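Local coordinates for beta-agarase AgaA (Microbulbifer thermotolerans, PDB 3WZ1), which cleaves agarose internally at its beta-1,4-galactosidic linkages, releasing neoagarotetraose as the main product, the catalytic domain alone being present here, at residues A[23-31]-A[42-50]; A[232-240]-A[262-271]. All coordinates share one frame; numbering follows the deposited sequence.

Contact 1 (A[23-31]-A[42-50]); sequences HPLSDDFNY and FYERWKEGF. With NA (sodium ion), chain B.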
loop_
_atom_site.group_PDB
_atom_site.type_symbol
_atom_site.label_atom_id
_atom_site.label_comp_id
_atom_site.label_asym_id
_atom_site.label_seq_id
_atom_site.Cartn_x
_atom_site.Cartn_y
_atom_site.Cartn_z
ATOM N N HIS A 23 -2.087 7.523 15.931
ATOM C CA HIS A 23 -0.789 6.913 16.142
ATOM C C HIS A 23 0.276 7.821 15.521
ATOM O O HIS A 23 0.076 8.376 14.430
ATOM C CB HIS A 23 -0.796 5.546 15.455
ATOM C CG HIS A 23 0.454 4.755 15.648
ATOM N ND1 HIS A 23 1.645 5.081 15.042
ATOM C CD2 HIS A 23 0.695 3.639 16.369
ATOM C CE1 HIS A 23 2.570 4.206 15.386
ATOM N NE2 HIS A 23 2.017 3.311 16.184
ATOM N N PRO A 24 1.416 7.986 16.196
ATOM C CA PRO A 24 2.396 8.970 15.717
ATOM C C PRO A 24 3.083 8.687 14.372
ATOM O O PRO A 24 3.725 9.584 13.832
ATOM C CB PRO A 24 3.432 9.012 16.847
ATOM C CG PRO A 24 3.266 7.727 17.572
ATOM C CD PRO A 24 1.806 7.396 17.488
ATOM N N LEU A 25 2.941 7.496 13.805
ATOM C CA LEU A 25 3.455 7.238 12.464
ATOM C C LEU A 25 2.699 8.040 11.397
ATOM O O LEU A 25 3.188 8.248 10.287
ATOM C CB LEU A 25 3.401 5.736 12.135
ATOM C CG LEU A 25 3.918 5.313 10.768
ATOM C CD1 LEU A 25 5.376 5.691 10.542
ATOM C CD2 LEU A 25 3.717 3.816 10.571
ATOM N N SER A 26 1.495 8.490 11.739
ATOM C CA SER A 26 0.665 9.238 10.791
ATOM C C SER A 26 1.431 10.456 10.271
ATOM O O SER A 26 2.081 11.164 11.051
ATOM C CB SER A 26 -0.640 9.675 11.437
ATOM O OG SER A 26 -1.302 8.556 12.034
ATOM N N ASP A 27 1.366 10.665 8.962
ATOM C CA ASP A 27 2.192 11.660 8.263
ATOM C C ASP A 27 1.366 12.224 7.107
ATOM O O ASP A 27 0.918 11.468 6.266
ATOM C CB ASP A 27 3.520 11.031 7.782
ATOM C CG ASP A 27 4.590 12.062 7.432
ATOM O OD1 ASP A 27 4.254 13.257 7.302
ATOM O OD2 ASP A 27 5.777 11.664 7.264
ATOM N N ASP A 28 1.177 13.545 7.082
ATOM C CA ASP A 28 0.537 14.205 5.949
ATOM C C ASP A 28 1.514 14.918 5.007
ATOM O O ASP A 28 1.101 15.635 4.106
ATOM C CB ASP A 28 -0.625 15.117 6.395
ATOM C CG ASP A 28 -0.182 16.274 7.252
ATOM O OD1 ASP A 28 1.026 16.365 7.607
ATOM O OD2 ASP A 28 -1.058 17.111 7.590
ATOM N N PHE A 29 2.812 14.694 5.208
ATOM C CA PHE A 29 3.824 15.018 4.202
ATOM C C PHE A 29 3.881 16.503 3.854
ATOM O O PHE A 29 4.159 16.884 2.721
ATOM C CB PHE A 29 3.625 14.134 2.953
ATOM C CG PHE A 29 3.777 12.664 3.247
ATOM C CD1 PHE A 29 4.997 12.151 3.664
ATOM C CD2 PHE A 29 2.692 11.793 3.137
ATOM C CE1 PHE A 29 5.129 10.823 3.971
ATOM C CE2 PHE A 29 2.823 10.457 3.443
ATOM C CZ PHE A 29 4.052 9.974 3.851
ATOM N N ASN A 30 3.674 17.336 4.860
ATOM C CA ASN A 30 3.784 18.779 4.690
ATOM C C ASN A 30 5.163 19.272 5.118
ATOM O O ASN A 30 5.339 20.039 6.079
ATOM C CB ASN A 30 2.640 19.490 5.411
ATOM C CG ASN A 30 1.331 19.297 4.701
ATOM O OD1 ASN A 30 0.391 18.746 5.260
ATOM N ND2 ASN A 30 1.266 19.722 3.459
ATOM N N TYR A 31 6.149 18.784 4.389
ATOM C CA TYR A 31 7.542 19.188 4.564
ATOM C C TYR A 31 8.267 18.906 3.267
ATOM O O TYR A 31 7.733 18.233 2.368
ATOM C CB TYR A 31 8.215 18.456 5.727
ATOM C CG TYR A 31 8.074 16.939 5.724
ATOM C CD1 TYR A 31 6.983 16.321 6.325
ATOM C CD2 TYR A 31 9.063 16.133 5.158
ATOM C CE1 TYR A 31 6.857 14.951 6.319
ATOM C CE2 TYR A 31 8.960 14.763 5.166
ATOM C CZ TYR A 31 7.855 14.167 5.747
ATOM O OH TYR A 31 7.748 12.780 5.765
ATOM N N PHE A 42 11.481 13.580 7.637
ATOM C CA PHE A 42 11.268 12.305 6.946
ATOM C C PHE A 42 11.782 11.141 7.788
ATOM O O PHE A 42 11.090 10.145 8.011
ATOM C CB PHE A 42 11.951 12.309 5.579
ATOM C CG PHE A 42 11.861 10.999 4.855
ATOM C CD1 PHE A 42 10.747 10.714 4.073
ATOM C CD2 PHE A 42 12.882 10.056 4.931
ATOM C CE1 PHE A 42 10.657 9.501 3.397
ATOM C CE2 PHE A 42 12.801 8.845 4.258
ATOM C CZ PHE A 42 11.686 8.576 3.488
ATOM N N TYR A 43 13.010 11.268 8.273
ATOM C CA TYR A 43 13.655 10.186 8.992
ATOM C C TYR A 43 13.141 9.961 10.420
ATOM O O TYR A 43 13.475 8.956 11.044
ATOM C CB TYR A 43 15.188 10.370 8.979
ATOM C CG TYR A 43 15.840 10.192 7.614
ATOM C CD1 TYR A 43 15.713 9.002 6.902
ATOM C CD2 TYR A 43 16.647 11.191 7.052
ATOM C CE1 TYR A 43 16.324 8.818 5.669
ATOM C CE2 TYR A 43 17.264 11.001 5.827
ATOM C CZ TYR A 43 17.106 9.811 5.145
ATOM O OH TYR A 43 17.705 9.597 3.909
ATOM N N GLU A 44 12.294 10.860 10.924
ATOM C CA GLU A 44 11.655 10.613 12.203
ATOM C C GLU A 44 10.736 9.388 12.133
ATOM O O GLU A 44 10.529 8.694 13.141
ATOM C CB GLU A 44 10.839 11.814 12.672
ATOM C CG GLU A 44 11.633 13.011 13.175
ATOM C CD GLU A 44 10.723 14.222 13.392
ATOM O OE1 GLU A 44 9.512 14.030 13.676
ATOM O OE2 GLU A 44 11.185 15.369 13.238
ATOM N N ARG A 45 10.171 9.140 10.954
ATOM C CA ARG A 45 9.221 8.039 10.779
ATOM C C ARG A 45 9.667 6.954 9.816
ATOM O O ARG A 45 9.279 5.791 9.979
ATOM C CB ARG A 45 7.884 8.585 10.261
ATOM C CG ARG A 45 7.131 9.420 11.279
ATOM C CD ARG A 45 5.924 10.087 10.656
ATOM N NE ARG A 45 5.162 10.748 11.709
ATOM C CZ ARG A 45 5.482 11.911 12.263
ATOM N NH1 ARG A 45 6.534 12.621 11.851
ATOM N NH2 ARG A 45 4.742 12.365 13.260
ATOM N N TRP A 46 10.412 7.355 8.784
ATOM C CA TRP A 46 10.597 6.537 7.577
ATOM C C TRP A 46 12.032 6.203 7.286
ATOM O O TRP A 46 12.949 6.944 7.656
ATOM C CB TRP A 46 10.035 7.246 6.327
ATOM C CG TRP A 46 8.600 7.695 6.518
ATOM C CD1 TRP A 46 8.168 8.966 6.736
ATOM C CD2 TRP A 46 7.438 6.854 6.565
ATOM N NE1 TRP A 46 6.796 8.973 6.901
ATOM C CE2 TRP A 46 6.330 7.691 6.799
ATOM C CE3 TRP A 46 7.223 5.480 6.401
ATOM C CZ2 TRP A 46 5.029 7.190 6.904
ATOM C CZ3 TRP A 46 5.934 4.991 6.497
ATOM C CH2 TRP A 46 4.862 5.840 6.745
ATOM N N LYS A 47 12.216 5.090 6.602
ATOM C CA LYS A 47 13.480 4.792 5.939
ATOM C C LYS A 47 13.225 4.644 4.446
ATOM O O LYS A 47 12.105 4.294 4.025
ATOM C CB LYS A 47 14.111 3.510 6.513
ATOM C CG LYS A 47 13.335 2.226 6.188
ATOM C CD LYS A 47 13.960 0.925 6.686
ATOM C CE LYS A 47 15.219 0.516 5.917
ATOM N NZ LYS A 47 15.148 0.085 4.478
ATOM N N GLU A 48 14.253 4.898 3.630
ATOM C CA GLU A 48 14.153 4.575 2.204
ATOM C C GLU A 48 14.241 3.067 2.030
ATOM O O GLU A 48 14.957 2.392 2.784
ATOM C CB GLU A 48 15.258 5.264 1.410
ATOM C CG GLU A 48 15.066 6.779 1.368
ATOM C CD GLU A 48 16.356 7.556 1.483
ATOM O OE1 GLU A 48 16.591 8.442 0.637
ATOM O OE2 GLU A 48 17.113 7.277 2.459
ATOM N N GLY A 49 13.548 2.539 1.035
ATOM C CA GLY A 49 13.607 1.116 0.690
ATOM C C GLY A 49 12.545 0.279 1.359
ATOM O O GLY A 49 11.393 0.705 1.466
ATOM N N PHE A 50 12.966 -0.895 1.822
ATOM C CA PHE A 50 12.095 -2.016 2.173
ATOM C C PHE A 50 12.408 -2.410 3.613
ATOM O O PHE A 50 13.212 -1.753 4.310
ATOM C CB PHE A 50 12.400 -3.151 1.147
ATOM C CG PHE A 50 11.571 -4.412 1.272
ATOM C CD1 PHE A 50 10.184 -4.395 1.236
ATOM C CD2 PHE A 50 12.196 -5.653 1.370
ATOM C CE1 PHE A 50 9.455 -5.561 1.338
ATOM C CE2 PHE A 50 11.456 -6.827 1.457
ATOM C CZ PHE A 50 10.073 -6.780 1.433
HETATM NA NA NA B . -0.483 15.876 2.426
HETATM O O HOH W 1 1.295 12.094 13.545
HETATM O O HOH W 2 7.737 12.380 9.194
#
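Arg45, Trp46 and Leu25 bury the most surface where the loop 23-31 meets the end of helix 40-45 and the strand 46-48 that follows it. Arg45 runs extended from CG to NE (chi2 172°, chi3 174°) across the turn of residues 23-26. Its NE donates to Pro24 O over 2.8 Å through a bent N-H...O geometry, the oxygen lying somewhat out of the guanidinium plane, and NH2 adds a weak bond to the same carbonyl. The methylenes work too: CD of Arg45 rests 3.3 Å from Leu25 O, while its CB meets Leu25 CD1. That same methyl sits over one face of the Trp46 indole, a CH-pi contact with Leu25 CD1 4.0 Å from the centroid of the six-membered ring. At the indole's edge, Trp46 NE1 gives Asp27 OD2 a fairly straight bond of 2.9 Å (159°), in the ring plane and on the anti lone pair of the oxygen. The carboxylate lies nearly coplanar with the indole. Tyr31 OH donates to Asp27 OD2 as well, at 2.7 Å, from the syn side, and a water joins OD2 to Arg45 NH1. Asp27 OD1 accepts from Phe29 N, closing an Asx turn. Phe29 brings CE1 to 3.8 Å from Trp46 NE1, its ring slid so far that the two barely overlap. Further out, Tyr31 CE2 packs on Phe42 CB. Val269 of strand 264-276 in the GH16 jelly roll touches Trp46, and Asp28 O in the loop binds a sodium ion. Three donors, counting the water, thus converge on a buried Asp27 OD2; together with the positive Arg45 nearby, they would be expected to stabilise the carboxylate's negative charge and fix its rotation.

Contact 2 (A[232-240]-A[262-271]); sequences MYAIINMED and NTYYVDWVRF. With NA (sodium ion), chain B.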
loop_
_atom_site.group_PDB
_atom_site.type_symbol
_atom_site.label_atom_id
_atom_site.label_comp_id
_atom_site.label_asym_id
_atom_site.label_seq_id
_atom_site.Cartn_x
_atom_site.Cartn_y
_atom_site.Cartn_z
ATOM N N MET A 232 3.594 -5.520 11.762
ATOM C CA MET A 232 3.854 -5.277 10.346
ATOM C C MET A 232 4.304 -3.849 10.105
ATOM O O MET A 232 3.768 -2.901 10.688
ATOM C CB MET A 232 2.614 -5.541 9.494
ATOM C CG MET A 232 2.119 -6.972 9.556
ATOM S SD MET A 232 0.746 -7.205 8.418
ATOM C CE MET A 232 0.112 -8.774 9.019
ATOM N N TYR A 233 5.274 -3.707 9.205
ATOM C CA TYR A 233 5.804 -2.409 8.826
ATOM C C TYR A 233 4.965 -1.827 7.695
ATOM O O TYR A 233 4.532 -2.562 6.796
ATOM C CB TYR A 233 7.275 -2.528 8.388
ATOM C CG TYR A 233 8.143 -2.968 9.542
ATOM C CD1 TYR A 233 8.281 -4.312 9.859
ATOM C CD2 TYR A 233 8.764 -2.023 10.345
ATOM C CE1 TYR A 233 9.012 -4.701 10.963
ATOM C CE2 TYR A 233 9.502 -2.412 11.452
ATOM C CZ TYR A 233 9.612 -3.745 11.737
ATOM O OH TYR A 233 10.340 -4.147 12.848
ATOM N N ALA A 234 4.739 -0.519 7.745
ATOM C CA ALA A 234 4.075 0.187 6.656
ATOM C C ALA A 234 5.039 0.411 5.508
ATOM O O ALA A 234 6.162 0.878 5.733
ATOM C CB ALA A 234 3.545 1.512 7.168
ATOM N N ILE A 235 4.590 0.129 4.284
ATOM C CA ILE A 235 5.413 0.286 3.098
ATOM C C ILE A 235 4.601 1.025 2.050
ATOM O O ILE A 235 3.435 0.704 1.790
ATOM C CB ILE A 235 5.868 -1.088 2.545
ATOM C CG1 ILE A 235 6.526 -1.928 3.661
ATOM C CG2 ILE A 235 6.792 -0.913 1.361
ATOM C CD1 ILE A 235 6.758 -3.377 3.272
ATOM N N ILE A 236 5.240 2.015 1.449
ATOM C CA ILE A 236 4.638 2.766 0.346
ATOM C C ILE A 236 5.604 2.615 -0.806
ATOM O O ILE A 236 6.759 3.018 -0.699
ATOM C CB ILE A 236 4.432 4.242 0.685
ATOM C CG1 ILE A 236 3.589 4.408 1.965
ATOM C CG2 ILE A 236 3.756 4.935 -0.507
ATOM C CD1 ILE A 236 3.751 5.767 2.618
ATOM N N ASN A 237 5.168 2.022 -1.907
ATOM C CA ASN A 237 6.071 1.821 -3.016
ATOM C C ASN A 237 5.339 1.775 -4.334
ATOM O O ASN A 237 4.103 1.860 -4.363
ATOM C CB ASN A 237 6.941 0.564 -2.799
ATOM C CG ASN A 237 6.207 -0.738 -3.051
ATOM O OD1 ASN A 237 5.208 -0.780 -3.772
ATOM N ND2 ASN A 237 6.709 -1.820 -2.481
ATOM N N MET A 238 6.098 1.652 -5.423
ATOM C CA MET A 238 5.585 0.992 -6.614
ATOM C C MET A 238 6.349 -0.299 -6.805
ATOM O O MET A 238 7.466 -0.457 -6.318
ATOM C CB MET A 238 5.697 1.826 -7.880
ATOM C CG MET A 238 4.598 2.867 -8.041
ATOM S SD MET A 238 4.543 3.641 -9.658
ATOM C CE MET A 238 5.815 4.858 -9.526
ATOM N N GLU A 239 5.719 -1.218 -7.524
ATOM C CA GLU A 239 6.326 -2.502 -7.887
ATOM C C GLU A 239 6.044 -2.846 -9.334
ATOM O O GLU A 239 4.910 -2.713 -9.818
ATOM C CB GLU A 239 5.792 -3.628 -7.013
ATOM C CG GLU A 239 6.254 -3.543 -5.565
ATOM C CD GLU A 239 5.637 -4.592 -4.656
ATOM O OE1 GLU A 239 4.954 -5.523 -5.169
ATOM O OE2 GLU A 239 5.828 -4.474 -3.413
ATOM N N ASP A 240 7.066 -3.353 -10.005
ATOM C CA ASP A 240 6.884 -4.130 -11.222
ATOM C C ASP A 240 6.783 -5.562 -10.710
ATOM O O ASP A 240 7.770 -6.107 -10.197
ATOM C CB ASP A 240 8.070 -3.943 -12.165
ATOM C CG ASP A 240 7.961 -4.792 -13.390
ATOM O OD1 ASP A 240 7.357 -4.329 -14.397
ATOM O OD2 ASP A 240 8.424 -5.947 -13.320
ATOM N N ASN A 262 4.289 8.889 -14.593
ATOM C CA ASN A 262 5.238 7.955 -13.994
ATOM C C ASN A 262 5.326 8.050 -12.478
ATOM O O ASN A 262 6.193 7.422 -11.870
ATOM C CB ASN A 262 6.625 8.148 -14.647
ATOM C CG ASN A 262 7.260 9.489 -14.321
ATOM O OD1 ASN A 262 6.744 10.281 -13.540
ATOM N ND2 ASN A 262 8.425 9.744 -14.925
ATOM N N THR A 263 4.412 8.792 -11.857
ATOM C CA THR A 263 4.522 9.066 -10.435
ATOM C C THR A 263 3.222 8.786 -9.694
ATOM O O THR A 263 2.131 9.155 -10.151
ATOM C CB THR A 263 4.990 10.516 -10.184
ATOM O OG1 THR A 263 6.225 10.728 -10.885
ATOM C CG2 THR A 263 5.223 10.777 -8.721
ATOM N N TYR A 264 3.390 8.154 -8.532
ATOM C CA TYR A 264 2.313 7.786 -7.585
ATOM C C TYR A 264 2.418 8.745 -6.425
ATOM O O TYR A 264 3.502 8.926 -5.882
ATOM C CB TYR A 264 2.564 6.339 -7.145
ATOM C CG TYR A 264 1.917 5.784 -5.889
ATOM C CD1 TYR A 264 0.579 6.019 -5.566
ATOM C CD2 TYR A 264 2.631 4.943 -5.058
ATOM C CE1 TYR A 264 0.014 5.459 -4.445
ATOM C CE2 TYR A 264 2.053 4.348 -3.943
ATOM C CZ TYR A 264 0.750 4.633 -3.621
ATOM O OH TYR A 264 0.175 4.043 -2.491
ATOM N N TYR A 265 1.319 9.405 -6.062
ATOM C CA TYR A 265 1.343 10.454 -5.031
ATOM C C TYR A 265 0.523 10.067 -3.831
ATOM O O TYR A 265 -0.586 9.557 -3.983
ATOM C CB TYR A 265 0.785 11.790 -5.559
ATOM C CG TYR A 265 1.570 12.378 -6.688
ATOM C CD1 TYR A 265 2.695 13.148 -6.454
ATOM C CD2 TYR A 265 1.173 12.170 -8.000
ATOM C CE1 TYR A 265 3.412 13.699 -7.503
ATOM C CE2 TYR A 265 1.896 12.698 -9.048
ATOM C CZ TYR A 265 2.997 13.468 -8.790
ATOM O OH TYR A 265 3.728 13.981 -9.856
ATOM N N VAL A 266 1.062 10.333 -2.650
ATOM C CA VAL A 266 0.364 10.043 -1.397
ATOM C C VAL A 266 0.214 11.335 -0.616
ATOM O O VAL A 266 1.191 11.933 -0.189
ATOM C CB VAL A 266 1.115 8.950 -0.610
ATOM C CG1 VAL A 266 0.466 8.720 0.759
ATOM C CG2 VAL A 266 1.155 7.670 -1.424
ATOM N N ASP A 267 -1.033 11.774 -0.443
ATOM C CA ASP A 267 -1.343 12.965 0.353
ATOM C C ASP A 267 -1.115 12.712 1.838
ATOM O O ASP A 267 -0.602 13.574 2.566
ATOM C CB ASP A 267 -2.799 13.410 0.106
ATOM C CG ASP A 267 -3.087 14.796 0.627
ATOM O OD1 ASP A 267 -2.172 15.636 0.734
ATOM O OD2 ASP A 267 -4.274 15.057 0.936
ATOM N N TRP A 268 -1.514 11.531 2.309
ATOM C CA TRP A 268 -1.320 11.174 3.719
ATOM C C TRP A 268 -1.354 9.678 3.932
ATOM O O TRP A 268 -1.977 8.935 3.166
ATOM C CB TRP A 268 -2.361 11.845 4.648
ATOM C CG TRP A 268 -3.799 11.238 4.693
ATOM C CD1 TRP A 268 -4.194 9.961 5.081
ATOM C CD2 TRP A 268 -5.007 11.947 4.447
ATOM N NE1 TRP A 268 -5.560 9.846 5.039
ATOM C CE2 TRP A 268 -6.072 11.063 4.643
ATOM C CE3 TRP A 268 -5.280 13.259 4.032
ATOM C CZ2 TRP A 268 -7.381 11.443 4.462
ATOM C CZ3 TRP A 268 -6.556 13.633 3.873
ATOM C CH2 TRP A 268 -7.612 12.727 4.075
ATOM N N VAL A 269 -0.674 9.263 4.993
ATOM C CA VAL A 269 -0.930 7.969 5.627
ATOM C C VAL A 269 -1.254 8.267 7.088
ATOM O O VAL A 269 -0.602 9.088 7.721
ATOM C CB VAL A 269 0.232 6.969 5.477
ATOM C CG1 VAL A 269 0.456 6.613 4.006
ATOM C CG2 VAL A 269 1.532 7.481 6.103
ATOM N N ARG A 270 -2.293 7.616 7.609
ATOM C CA ARG A 270 -2.666 7.821 8.988
ATOM C C ARG A 270 -3.102 6.501 9.590
ATOM O O ARG A 270 -3.607 5.590 8.894
ATOM C CB ARG A 270 -3.741 8.902 9.122
ATOM C CG ARG A 270 -5.111 8.557 8.569
ATOM C CD ARG A 270 -6.092 9.729 8.725
ATOM N NE ARG A 270 -7.413 9.376 8.224
ATOM C CZ ARG A 270 -8.567 9.948 8.584
ATOM N NH1 ARG A 270 -8.602 10.878 9.535
ATOM N NH2 ARG A 270 -9.689 9.557 7.984
ATOM N N PHE A 271 -2.927 6.422 10.897
ATOM C CA PHE A 271 -3.120 5.194 11.625
ATOM C C PHE A 271 -3.783 5.540 12.935
ATOM O O PHE A 271 -3.372 6.508 13.582
ATOM C CB PHE A 271 -1.763 4.522 11.884
ATOM C CG PHE A 271 -0.886 4.434 10.670
ATOM C CD1 PHE A 271 -0.048 5.471 10.341
ATOM C CD2 PHE A 271 -0.915 3.317 9.852
ATOM C CE1 PHE A 271 0.742 5.409 9.196
ATOM C CE2 PHE A 271 -0.122 3.250 8.719
ATOM C CZ PHE A 271 0.699 4.286 8.401
HETATM NA NA NA B . -0.483 15.876 2.426
#
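Ile236 and Tyr264 lead a largely apolar contact, without a hydrogen bond across it, between strand 232-239 and the bent strand 264-276. The first strand and residues 264-266 run nearly antiparallel (167°), their axes 8.8 Å apart, a spacing that places them face to face in the two layers of the GH16 jelly roll. Among the aliphatic contacts, Ile236 divides its branches: CG2 reaches Val266 CG2 at 3.9 Å, while CD1 meets Val269 CG1 tip to tip at 3.7 Å. One isoleucine thereby touches residues on either side of the corner at Asp267. The aromatic contacts come next. Tyr264, with CG anti to the backbone N (chi1 161°), crosses Ile236 at about a right angle, Ile236 CG2 being 3.9 Å from Tyr264 CE2. Met238 slides past Tyr264 in the opposite direction, its CG packed against Tyr264 CB. A serine in place of Tyr264 would probably open a gap beneath Ile236 CG2 and leave Met238 less firmly packed. Beyond the corner, Phe271 brings CZ to 4.2 Å from Ala234 CB. Two contacts involve backbone oxygens. Tyr264 CE2 lies 3.3 Å from Asn237 O, and Met238 bends at chi3 (-81°), which turns its methyl CE to within 3.5 Å of Asn262 O. On the corner itself, Asp267 binds the sodium ion through O and OD1, and with Trp268 it faces Arg107 in a classic beta bulge. The CB of Asn237 is directed away from residues 262-271, and its side chain is about 7 Å from that of Glu134, the predicted proton donor. Strand 232-239 lies between strands 87-94 and 116-123, whereas strand 264-276 pairs with 18-22, 73-80 and 102-109; Leu74 and Ala108 add to the packing from strands 73-80 and 102-109.

From the N terminus, strand 18-22 leads into the loop 23-31, and contact 1 closes the loop of residues 32-41, where helix 40-45 begins. Contact 2 opens much later, between strand 232-239 and strand 264-276, spanning a segment that includes helices 242-245 and 253-256. The two follow one another without nesting or crossing, yet they touch in space, their centres about 11 Å apart: His23 and Asp27 pair through their backbones with Phe271 and Val269, and Leu25 packs on Phe271. Asp28 and Asp267 share a sodium ion with Asp4 and Gly72. The early loop is thus tied to the strand near the C terminus, which belongs to one of the two layers that contact 2 joins.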